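Local atomic coordinates of ferripyochelin binding protein (Pyrococcus horikoshii, PDB entry 1V3W), a protein that is a gamma-class carbonic anhydrase by family, probably interconverting carbon dioxide and bicarbonate at zinc sites, and also binds calcium. Residues A[29-35]-A[50-56]; A[76-80]-A[152-157]; A[84-90]-A[101-107]. All coordinates share one frame; numbering follows the deposited sequence. Where two conformers were deposited one is given.

Interaction 1. Residues A[29-35]-A[50-56]; sequences VVLEEKT and IYVGKYS
Val30 and Tyr51 sit abreast on neighbouring parallel strands of a left-handed beta-helix, and the valine meets the ring obliquely. Val30 CB lies 3.6 Å from Tyr51 CD1. The ring has its CG anti to the backbone N (chi1 180°), which carries it along the strand until its hydroxyl reaches the chain of Glu32, two residues beyond Val30, with Tyr51 OH 3.6 Å from Glu32 CG. On the other face of the sheet Leu31 and Val52 lie side by side and point the same way, with Leu31 CD2 3.6 Å from Val52 CG2. Leu43 of strand 42-45 covers Leu31 from within.

Beyond the strands each segment makes a type II turn, and the two turns stack. Glu32 and Lys54 run alongside each other through their aliphatic parts. The ammonium of Lys54 goes to Glu76 of the next coil instead. Lys34 CD meets the edge of the Tyr55 ring, 3.6 Å from CE1. Lys34 NZ turns back to Glu33 OE2 in a salt bridge, although its hydrogen bond is weak.

Thr35 places its methyl over the adjacent turn, with Thr35 CG2 3.0 Å from Gly53 O. Its OG1 donates to Glu32 O at 2.8 Å and ties the turn across its own ends. A valine in place of Thr35 would probably leave Glu32 O without that hydroxyl donor and the turn less firmly closed.

Four backbone bonds join the coils, from Val30 N to Ile50 O (2.9 Å) through to Tyr55 N to Glu33 O (3.1 Å). The chemistry is therefore mixed: backbone hydrogen bonds set the spacing of the coils, and apolar branches fill the inner face. The charged ends pair within a turn (Lys34 with Glu33) or with the next coil (Lys54 with Glu76), not across the two turns.

Interaction 2. Residues A[76-80]-A[152-157]; sequences EYVTI and TKKNAE
Tyr77 and Thr79 meet Ala156 and Asn155 where the C-terminal helix 146-169 lies against the left-handed beta-helix. Tyr77 comes first and gives the largest share of the contact. Its CA is 3.6 Å from Ala156 CB, a small side chain that lets the helix come close. The methyl also lies at the edge of the tyrosine ring, in its plane.

The ring has its CG beside the backbone N (chi1 -67°) and runs out along the helix flank. Lys153 extends next to it and points the same way. Its CG lies over one ring face, 4.0 Å from Tyr77 CD1, while its CE approaches the phenol end. Glu157 CG comes to the ring obliquely, 4.1 Å from Tyr77 CE1. Tyr77 also meets the rings of Tyr55 and Tyr94 from the adjoining coils, and so belongs to a row of aromatic residues beneath the helix.

Thr79 opens strand 79-80 and points toward the helix. Its side chain crosses that of Asn155 at about a right angle, with Thr79 OG1 3.5 Å from Asn155 CG. That hydroxyl is hydrogen-bonded to Asn57 OD1 of the preceding coil.

No direct hydrogen bond joins the segments. A single water bridges them: it donates to Tyr77 O and Thr152 O, each 2.8 Å from the water O, and lies 2.7 Å from Thr79 OG1.

Interaction 3. Residues A[84-90]-A[101-107]; sequences AMVHGAK and SVILDGA. With ZN (zinc ion), chain B.
His87 links Asp105 to the zinc ion: His87 ND1 donates to Asp105 OD1 (2.7 Å, N-H...O 153°), and His87 NE2 binds the metal at 2.0 Å. Both ring nitrogens are thus used. The imidazole has its CG anti to the backbone N (chi1 -156°), and Asp105 OD1 sits at its edge, close to the ring plane. The carboxylate is turned 65° from the ring and accepts the bond on its syn side, somewhat out of its own plane. Asp105 OD1 has a second partner in Ser67 OG. With the zinc bond at the other nitrogen, this second-shell carboxylate holds the ring's rotation, and it probably makes the histidine a more electron-rich ligand.

The backbone is well supplied too. Met85 N donates to Ser101 O, Ile103 N to Met85 O, and His87 N to Ile103 O at 2.8 Å. Past the strands the pairing resumes in the turn: Gly106 N donates to Gly88 O at 2.9 Å, from well outside the carbonyl plane, and Lys90 N to Ala107 O at 3.0 Å. Gly88 has positive phi, and a side chain there would run into Asp105 OD1. Ser101 OG is satisfied by Gly98 O.

Apolar contacts fill the inside of the coils. Ala89 CB presses on Ile103 CG2 at 3.5 Å, tighter than usual, and Ala107 CB lies near the same methyl of Ala89.

His65 of this chain, His82 of the second subunit and a water complete the zinc site. Ile99 of that subunit packs on Met85, His87 and Leu104. Three histidines gathered from two subunits on the flank of a left-handed beta-helix are the zinc site of gamma-class carbonic anhydrases.

Overall arrangement
The three contacts lie in one left-handed beta-helix and its C-terminal helix. Interaction 1 comes first along the chain, then interaction 2, which brings back helix 146-169; interaction 3 is nested inside the loop it closes. Strands 29-31, 79-80 and 85-87 belong to three different faces of the beta-helix. Interactions 1 and 2 have centres about 12 Å apart and touch, through the Lys54-Glu76 salt bridge and Tyr55 against Tyr77. Interaction 3 lies about 17 Å from interaction 2, centre to centre, across the chain's middle; Ile80 and Val86 link them inside. Interactions 1 and 3, centres about 16 Å apart, do not touch. Helix packing and the subunit-shared zinc site thus occupy different sides of the same coils.

Interaction 1. Residues A[29-35]-A[50-56]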
loop_
_atom_site.group_PDB
_atom_site.type_symbol
_atom_site.label_atom_id
_atom_site.label_comp_id
_atom_site.label_asym_id
_atom_site.label_seq_id
_atom_site.Cartn_x
_atom_site.Cartn_y
_atom_site.Cartn_z
ATOM N N VAL A 29 -14.680 -11.884 9.660
ATOM C CA VAL A 29 -14.270 -12.055 8.279
ATOM C C VAL A 29 -14.661 -13.447 7.818
ATOM O O VAL A 29 -14.451 -14.428 8.534
ATOM C CB VAL A 29 -12.740 -11.897 8.124
ATOM C CG1 VAL A 29 -12.331 -12.133 6.676
ATOM C CG2 VAL A 29 -12.314 -10.513 8.577
ATOM N N VAL A 30 -15.252 -13.528 6.631
ATOM C CA VAL A 30 -15.651 -14.806 6.064
ATOM C C VAL A 30 -14.903 -14.995 4.750
ATOM O O VAL A 30 -14.966 -14.139 3.868
ATOM C CB VAL A 30 -17.169 -14.860 5.776
ATOM C CG1 VAL A 30 -17.528 -16.205 5.164
ATOM C CG2 VAL A 30 -17.959 -14.626 7.058
ATOM N N LEU A 31 -14.176 -16.101 4.628
ATOM C CA LEU A 31 -13.438 -16.402 3.404
ATOM C C LEU A 31 -13.983 -17.732 2.888
ATOM O O LEU A 31 -13.759 -18.777 3.501
ATOM C CB LEU A 31 -11.933 -16.519 3.711
ATOM C CG LEU A 31 -11.246 -15.285 4.320
ATOM C CD1 LEU A 31 -9.774 -15.579 4.591
ATOM C CD2 LEU A 31 -11.388 -14.104 3.376
ATOM N N GLU A 32 -14.653 -17.712 1.733
ATOM C CA GLU A 32 -15.204 -18.947 1.188
ATOM C C GLU A 32 -14.188 -19.834 0.513
ATOM O O GLU A 32 -12.975 -19.583 0.509
ATOM C CB GLU A 32 -16.330 -18.666 0.174
ATOM C CG GLU A 32 -17.760 -18.919 0.695
ATOM C CD GLU A 32 -18.236 -20.376 0.596
ATOM O OE1 GLU A 32 -17.398 -21.299 0.522
ATOM O OE2 GLU A 32 -19.468 -20.593 0.609
ATOM N N GLU A 33 -14.722 -20.911 -0.042
ATOM C CA GLU A 33 -13.918 -21.863 -0.789
ATOM C C GLU A 33 -13.070 -21.290 -1.920
ATOM O O GLU A 33 -13.524 -20.441 -2.684
ATOM C CB GLU A 33 -14.862 -22.953 -1.312
ATOM C CG GLU A 33 -14.284 -23.958 -2.281
ATOM C CD GLU A 33 -15.283 -25.058 -2.594
ATOM O OE1 GLU A 33 -16.500 -24.824 -2.421
ATOM O OE2 GLU A 33 -14.854 -26.151 -3.016
ATOM N N LYS A 34 -11.828 -21.766 -1.989
ATOM C CA LYS A 34 -10.868 -21.374 -3.013
ATOM C C LYS A 34 -10.506 -19.895 -3.066
ATOM O O LYS A 34 -10.100 -19.382 -4.110
ATOM C CB LYS A 34 -11.350 -21.863 -4.384
ATOM C CG LYS A 34 -11.377 -23.385 -4.485
ATOM C CD LYS A 34 -11.965 -23.864 -5.801
ATOM C CE LYS A 34 -11.910 -25.383 -5.904
ATOM N NZ LYS A 34 -12.670 -26.045 -4.810
ATOM N N THR A 35 -10.666 -19.210 -1.938
ATOM C CA THR A 35 -10.288 -17.807 -1.872
ATOM C C THR A 35 -8.824 -17.793 -1.480
ATOM O O THR A 35 -8.271 -18.811 -1.064
ATOM C CB THR A 35 -11.084 -17.026 -0.801
ATOM O OG1 THR A 35 -10.961 -17.682 0.468
ATOM C CG2 THR A 35 -12.544 -16.920 -1.194
ATOM N N ILE A 50 -16.639 -8.526 6.857
ATOM C CA ILE A 50 -15.970 -8.499 5.563
ATOM C C ILE A 50 -16.205 -9.903 5.030
ATOM O O ILE A 50 -15.744 -10.880 5.621
ATOM C CB ILE A 50 -14.455 -8.258 5.679
ATOM C CG1 ILE A 50 -14.201 -6.850 6.214
ATOM C CG2 ILE A 50 -13.796 -8.438 4.308
ATOM C CD1 ILE A 50 -12.764 -6.606 6.623
ATOM N N TYR A 51 -16.950 -9.997 3.934
ATOM C CA TYR A 51 -17.266 -11.281 3.323
ATOM C C TYR A 51 -16.583 -11.397 1.967
ATOM O O TYR A 51 -16.695 -10.495 1.139
ATOM C CB TYR A 51 -18.781 -11.404 3.132
ATOM C CG TYR A 51 -19.210 -12.704 2.497
ATOM C CD1 TYR A 51 -19.547 -13.807 3.280
ATOM C CD2 TYR A 51 -19.248 -12.842 1.112
ATOM C CE1 TYR A 51 -19.913 -15.019 2.693
ATOM C CE2 TYR A 51 -19.605 -14.045 0.518
ATOM C CZ TYR A 51 -19.936 -15.125 1.313
ATOM O OH TYR A 51 -20.281 -16.307 0.707
ATOM N N VAL A 52 -15.876 -12.503 1.751
ATOM C CA VAL A 52 -15.194 -12.742 0.485
ATOM C C VAL A 52 -15.730 -14.033 -0.133
ATOM O O VAL A 52 -15.510 -15.124 0.396
ATOM C CB VAL A 52 -13.671 -12.855 0.686
ATOM C CG1 VAL A 52 -12.977 -13.018 -0.658
ATOM C CG2 VAL A 52 -13.156 -11.612 1.401
ATOM N N GLY A 53 -16.428 -13.887 -1.257
ATOM C CA GLY A 53 -17.029 -15.021 -1.940
ATOM C C GLY A 53 -16.078 -15.993 -2.609
ATOM O O GLY A 53 -14.887 -15.727 -2.739
ATOM N N LYS A 54 -16.624 -17.119 -3.059
ATOM C CA LYS A 54 -15.836 -18.164 -3.696
ATOM C C LYS A 54 -14.958 -17.719 -4.858
ATOM O O LYS A 54 -15.334 -16.856 -5.654
ATOM C CB LYS A 54 -16.750 -19.301 -4.183
ATOM C CG LYS A 54 -17.485 -20.041 -3.073
ATOM C CD LYS A 54 -17.998 -21.406 -3.539
ATOM C CE LYS A 54 -19.038 -21.292 -4.645
ATOM N NZ LYS A 54 -20.294 -20.644 -4.174
ATOM N N TYR A 55 -13.778 -18.330 -4.932
ATOM C CA TYR A 55 -12.811 -18.093 -6.004
ATOM C C TYR A 55 -12.230 -16.690 -6.069
ATOM O O TYR A 55 -11.654 -16.311 -7.092
ATOM C CB TYR A 55 -13.446 -18.394 -7.365
ATOM C CG TYR A 55 -14.326 -19.622 -7.419
ATOM C CD1 TYR A 55 -13.784 -20.903 -7.350
ATOM C CD2 TYR A 55 -15.701 -19.496 -7.574
ATOM C CE1 TYR A 55 -14.598 -22.033 -7.442
ATOM C CE2 TYR A 55 -16.524 -20.614 -7.666
ATOM C CZ TYR A 55 -15.966 -21.877 -7.602
ATOM O OH TYR A 55 -16.779 -22.982 -7.716
ATOM N N SER A 56 -12.373 -15.918 -4.999
ATOM C CA SER A 56 -11.862 -14.553 -5.002
ATOM C C SER A 56 -10.517 -14.416 -4.306
ATOM O O SER A 56 -10.212 -15.146 -3.361
ATOM C CB SER A 56 -12.891 -13.613 -4.369
ATOM O OG SER A 56 -14.059 -13.556 -5.178
#

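Interaction 2. Residues A[76-80]-A[152-157]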
loop_
_atom_site.group_PDB
_atom_site.type_symbol
_atom_site.label_atom_id
_atom_site.label_comp_id
_atom_site.label_asym_id
_atom_site.label_seq_id
_atom_site.Cartn_x
_atom_site.Cartn_y
_atom_site.Cartn_z
ATOM N N GLU A 76 -18.032 -13.501 -6.083
ATOM C CA GLU A 76 -17.196 -14.595 -6.561
ATOM C C GLU A 76 -16.320 -14.208 -7.746
ATOM O O GLU A 76 -16.669 -13.323 -8.526
ATOM C CB GLU A 76 -18.069 -15.785 -6.963
ATOM C CG GLU A 76 -19.041 -16.229 -5.890
ATOM C CD GLU A 76 -19.535 -17.644 -6.110
ATOM O OE1 GLU A 76 -19.295 -18.199 -7.205
ATOM O OE2 GLU A 76 -20.163 -18.198 -5.186
ATOM N N TYR A 77 -15.187 -14.895 -7.879
ATOM C CA TYR A 77 -14.247 -14.634 -8.967
ATOM C C TYR A 77 -13.832 -13.171 -8.997
ATOM O O TYR A 77 -13.693 -12.571 -10.067
ATOM C CB TYR A 77 -14.870 -15.016 -10.311
ATOM C CG TYR A 77 -15.117 -16.497 -10.479
ATOM C CD1 TYR A 77 -14.074 -17.370 -10.795
ATOM C CD2 TYR A 77 -16.401 -17.022 -10.352
ATOM C CE1 TYR A 77 -14.308 -18.731 -10.984
ATOM C CE2 TYR A 77 -16.647 -18.378 -10.541
ATOM C CZ TYR A 77 -15.597 -19.225 -10.857
ATOM O OH TYR A 77 -15.833 -20.566 -11.059
ATOM N N VAL A 78 -13.645 -12.593 -7.815
ATOM C CA VAL A 78 -13.224 -11.205 -7.717
ATOM C C VAL A 78 -11.726 -11.141 -7.480
ATOM O O VAL A 78 -11.180 -11.879 -6.659
ATOM C CB VAL A 78 -13.933 -10.472 -6.557
ATOM C CG1 VAL A 78 -13.334 -9.076 -6.377
ATOM C CG2 VAL A 78 -15.422 -10.367 -6.841
ATOM N N THR A 79 -11.067 -10.264 -8.225
ATOM C CA THR A 79 -9.633 -10.063 -8.091
ATOM C C THR A 79 -9.405 -8.694 -7.468
ATOM O O THR A 79 -9.735 -7.676 -8.073
ATOM C CB THR A 79 -8.932 -10.095 -9.467
ATOM O OG1 THR A 79 -8.992 -11.420 -10.005
ATOM C CG2 THR A 79 -7.475 -9.668 -9.337
ATOM N N ILE A 80 -8.872 -8.665 -6.251
ATOM C CA ILE A 80 -8.584 -7.392 -5.601
ATOM C C ILE A 80 -7.083 -7.185 -5.768
ATOM O O ILE A 80 -6.268 -7.794 -5.071
ATOM C CB ILE A 80 -8.982 -7.405 -4.115
ATOM C CG1 ILE A 80 -10.457 -7.810 -3.989
ATOM C CG2 ILE A 80 -8.775 -6.016 -3.514
ATOM C CD1 ILE A 80 -10.980 -7.795 -2.575
ATOM N N THR A 152 -12.237 -11.280 -16.767
ATOM C CA THR A 152 -12.765 -11.066 -15.421
ATOM C C THR A 152 -12.894 -12.392 -14.662
ATOM O O THR A 152 -12.926 -12.392 -13.429
ATOM C CB THR A 152 -14.137 -10.321 -15.418
ATOM O OG1 THR A 152 -15.106 -11.063 -16.167
ATOM C CG2 THR A 152 -13.991 -8.922 -16.014
ATOM N N LYS A 153 -12.970 -13.514 -15.383
ATOM C CA LYS A 153 -13.042 -14.831 -14.734
ATOM C C LYS A 153 -11.650 -15.480 -14.707
ATOM O O LYS A 153 -11.214 -15.990 -13.677
ATOM C CB LYS A 153 -14.028 -15.780 -15.452
ATOM C CG LYS A 153 -14.070 -17.202 -14.830
ATOM C CD LYS A 153 -15.171 -18.125 -15.393
ATOM C CE LYS A 153 -15.062 -19.545 -14.807
ATOM N NZ LYS A 153 -16.201 -20.449 -15.155
ATOM N N LYS A 154 -10.964 -15.450 -15.848
ATOM C CA LYS A 154 -9.628 -16.032 -16.020
ATOM C C LYS A 154 -8.631 -15.564 -14.948
ATOM O O LYS A 154 -7.888 -16.368 -14.386
ATOM C CB LYS A 154 -9.126 -15.683 -17.444
ATOM C CG LYS A 154 -7.772 -16.255 -17.920
ATOM C CD LYS A 154 -7.878 -16.920 -19.329
ATOM C CE LYS A 154 -7.273 -16.178 -20.576
ATOM N NZ LYS A 154 -6.230 -15.103 -20.457
ATOM N N ASN A 155 -8.629 -14.265 -14.664
ATOM C CA ASN A 155 -7.727 -13.692 -13.667
ATOM C C ASN A 155 -7.902 -14.428 -12.339
ATOM O O ASN A 155 -6.929 -14.835 -11.698
ATOM C CB ASN A 155 -8.040 -12.202 -13.475
ATOM C CG ASN A 155 -6.917 -11.440 -12.785
ATOM O OD1 ASN A 155 -6.141 -12.003 -12.012
ATOM N ND2 ASN A 155 -6.842 -10.140 -13.051
ATOM N N ALA A 156 -9.156 -14.600 -11.935
ATOM C CA ALA A 156 -9.466 -15.281 -10.683
ATOM C C ALA A 156 -9.073 -16.755 -10.714
ATOM O O ALA A 156 -8.573 -17.290 -9.726
ATOM C CB ALA A 156 -10.952 -15.140 -10.371
ATOM N N GLU A 157 -9.298 -17.417 -11.844
ATOM C CA GLU A 157 -8.950 -18.828 -11.950
ATOM C C GLU A 157 -7.448 -19.042 -11.827
ATOM O O GLU A 157 -7.004 -20.032 -11.246
ATOM C CB GLU A 157 -9.466 -19.403 -13.270
ATOM C CG GLU A 157 -10.975 -19.545 -13.302
ATOM C CD GLU A 157 -11.484 -20.091 -14.616
ATOM O OE1 GLU A 157 -11.310 -19.410 -15.647
ATOM O OE2 GLU A 157 -12.056 -21.201 -14.621
HETATM O O HOH W 1 -11.406 -11.590 -11.260
#

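Interaction 3. Residues A[84-90]-A[101-107]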
loop_
_atom_site.group_PDB
_atom_site.type_symbol
_atom_site.label_atom_id
_atom_site.label_comp_id
_atom_site.label_asym_id
_atom_site.label_seq_id
_atom_site.Cartn_x
_atom_site.Cartn_y
_atom_site.Cartn_z
ATOM N N ALA A 84 -4.551 -2.348 -3.530
ATOM C CA ALA A 84 -5.850 -1.714 -3.636
ATOM C C ALA A 84 -6.438 -1.610 -2.238
ATOM O O ALA A 84 -5.922 -2.197 -1.281
ATOM C CB ALA A 84 -6.756 -2.532 -4.541
ATOM N N MET A 85 -7.527 -0.865 -2.117
ATOM C CA MET A 85 -8.164 -0.681 -0.825
ATOM C C MET A 85 -9.677 -0.643 -1.013
ATOM O O MET A 85 -10.192 0.171 -1.777
ATOM C CB MET A 85 -7.658 0.627 -0.206
ATOM C CG MET A 85 -7.806 0.753 1.300
ATOM S SD MET A 85 -9.491 1.002 1.855
ATOM C CE MET A 85 -9.584 -0.217 3.181
ATOM N N VAL A 86 -10.379 -1.544 -0.333
ATOM C CA VAL A 86 -11.836 -1.602 -0.417
ATOM C C VAL A 86 -12.394 -1.230 0.951
ATOM O O VAL A 86 -12.081 -1.877 1.954
ATOM C CB VAL A 86 -12.321 -3.017 -0.809
ATOM C CG1 VAL A 86 -13.842 -3.044 -0.883
ATOM C CG2 VAL A 86 -11.715 -3.422 -2.148
ATOM N N HIS A 87 -13.222 -0.191 0.992
ATOM C CA HIS A 87 -13.773 0.266 2.258
ATOM C C HIS A 87 -15.294 0.359 2.292
ATOM O O HIS A 87 -15.883 1.226 1.649
ATOM C CB HIS A 87 -13.165 1.626 2.611
ATOM C CG HIS A 87 -13.181 1.926 4.075
ATOM N ND1 HIS A 87 -14.339 2.218 4.761
ATOM C CD2 HIS A 87 -12.188 1.918 4.996
ATOM C CE1 HIS A 87 -14.060 2.375 6.043
ATOM N NE2 HIS A 87 -12.762 2.196 6.212
ATOM N N GLY A 88 -15.914 -0.546 3.050
ATOM C CA GLY A 88 -17.363 -0.565 3.200
ATOM C C GLY A 88 -18.152 -0.575 1.907
ATOM O O GLY A 88 -19.185 0.093 1.798
ATOM N N ALA A 89 -17.690 -1.351 0.934
ATOM C CA ALA A 89 -18.358 -1.414 -0.356
ATOM C C ALA A 89 -18.876 -2.794 -0.721
ATOM O O ALA A 89 -18.469 -3.808 -0.145
ATOM C CB ALA A 89 -17.412 -0.921 -1.446
ATOM N N LYS A 90 -19.796 -2.812 -1.678
ATOM C CA LYS A 90 -20.373 -4.045 -2.185
ATOM C C LYS A 90 -19.775 -4.273 -3.564
ATOM O O LYS A 90 -19.842 -3.397 -4.429
ATOM C CB LYS A 90 -21.897 -3.936 -2.277
ATOM C CG LYS A 90 -22.590 -4.071 -0.935
ATOM C CD LYS A 90 -24.101 -3.985 -1.050
ATOM C CE LYS A 90 -24.760 -4.250 0.297
ATOM N NZ LYS A 90 -24.271 -3.321 1.354
ATOM N N SER A 101 -6.090 0.743 -6.592
ATOM C CA SER A 101 -7.321 1.505 -6.757
ATOM C C SER A 101 -7.979 1.628 -5.385
ATOM O O SER A 101 -7.496 1.054 -4.406
ATOM C CB SER A 101 -8.272 0.812 -7.742
ATOM O OG SER A 101 -8.718 -0.441 -7.250
ATOM N N VAL A 102 -9.074 2.380 -5.315
ATOM C CA VAL A 102 -9.791 2.581 -4.062
ATOM C C VAL A 102 -11.293 2.503 -4.308
ATOM O O VAL A 102 -11.801 3.108 -5.249
ATOM C CB VAL A 102 -9.479 3.968 -3.448
ATOM C CG1 VAL A 102 -10.201 4.128 -2.118
ATOM C CG2 VAL A 102 -7.975 4.139 -3.276
ATOM N N ILE A 103 -11.992 1.746 -3.469
ATOM C CA ILE A 103 -13.441 1.612 -3.573
ATOM C C ILE A 103 -13.967 2.107 -2.237
ATOM O O ILE A 103 -13.673 1.520 -1.198
ATOM C CB ILE A 103 -13.865 0.149 -3.776
ATOM C CG1 ILE A 103 -13.061 -0.475 -4.923
ATOM C CG2 ILE A 103 -15.361 0.080 -4.063
ATOM C CD1 ILE A 103 -13.198 0.240 -6.253
ATOM N N LEU A 104 -14.739 3.188 -2.262
ATOM C CA LEU A 104 -15.240 3.771 -1.026
ATOM C C LEU A 104 -16.613 3.307 -0.542
ATOM O O LEU A 104 -17.344 2.602 -1.243
ATOM C CB LEU A 104 -15.174 5.299 -1.130
ATOM C CG LEU A 104 -13.731 5.782 -1.346
ATOM C CD1 LEU A 104 -13.695 7.278 -1.610
ATOM C CD2 LEU A 104 -12.896 5.430 -0.121
ATOM N N ASP A 105 -16.941 3.720 0.678
ATOM C CA ASP A 105 -18.170 3.345 1.366
ATOM C C ASP A 105 -19.480 3.566 0.629
ATOM O O ASP A 105 -19.733 4.636 0.078
ATOM C CB ASP A 105 -18.215 4.059 2.716
ATOM C CG ASP A 105 -16.945 3.853 3.517
ATOM O OD1 ASP A 105 -16.891 2.898 4.320
ATOM O OD2 ASP A 105 -15.992 4.638 3.326
ATOM N N GLY A 106 -20.315 2.533 0.640
ATOM C CA GLY A 106 -21.606 2.618 -0.014
ATOM C C GLY A 106 -21.581 2.347 -1.503
ATOM O O GLY A 106 -22.633 2.247 -2.133
ATOM N N ALA A 107 -20.389 2.236 -2.079
ATOM C CA ALA A 107 -20.288 1.965 -3.506
ATOM C C ALA A 107 -20.845 0.578 -3.799
ATOM O O ALA A 107 -20.757 -0.326 -2.964
ATOM C CB ALA A 107 -18.835 2.052 -3.958
HETATM ZN ZN ZN B . -11.387 2.307 7.678
HETATM O O HOH W 2 -10.938 3.534 8.955
#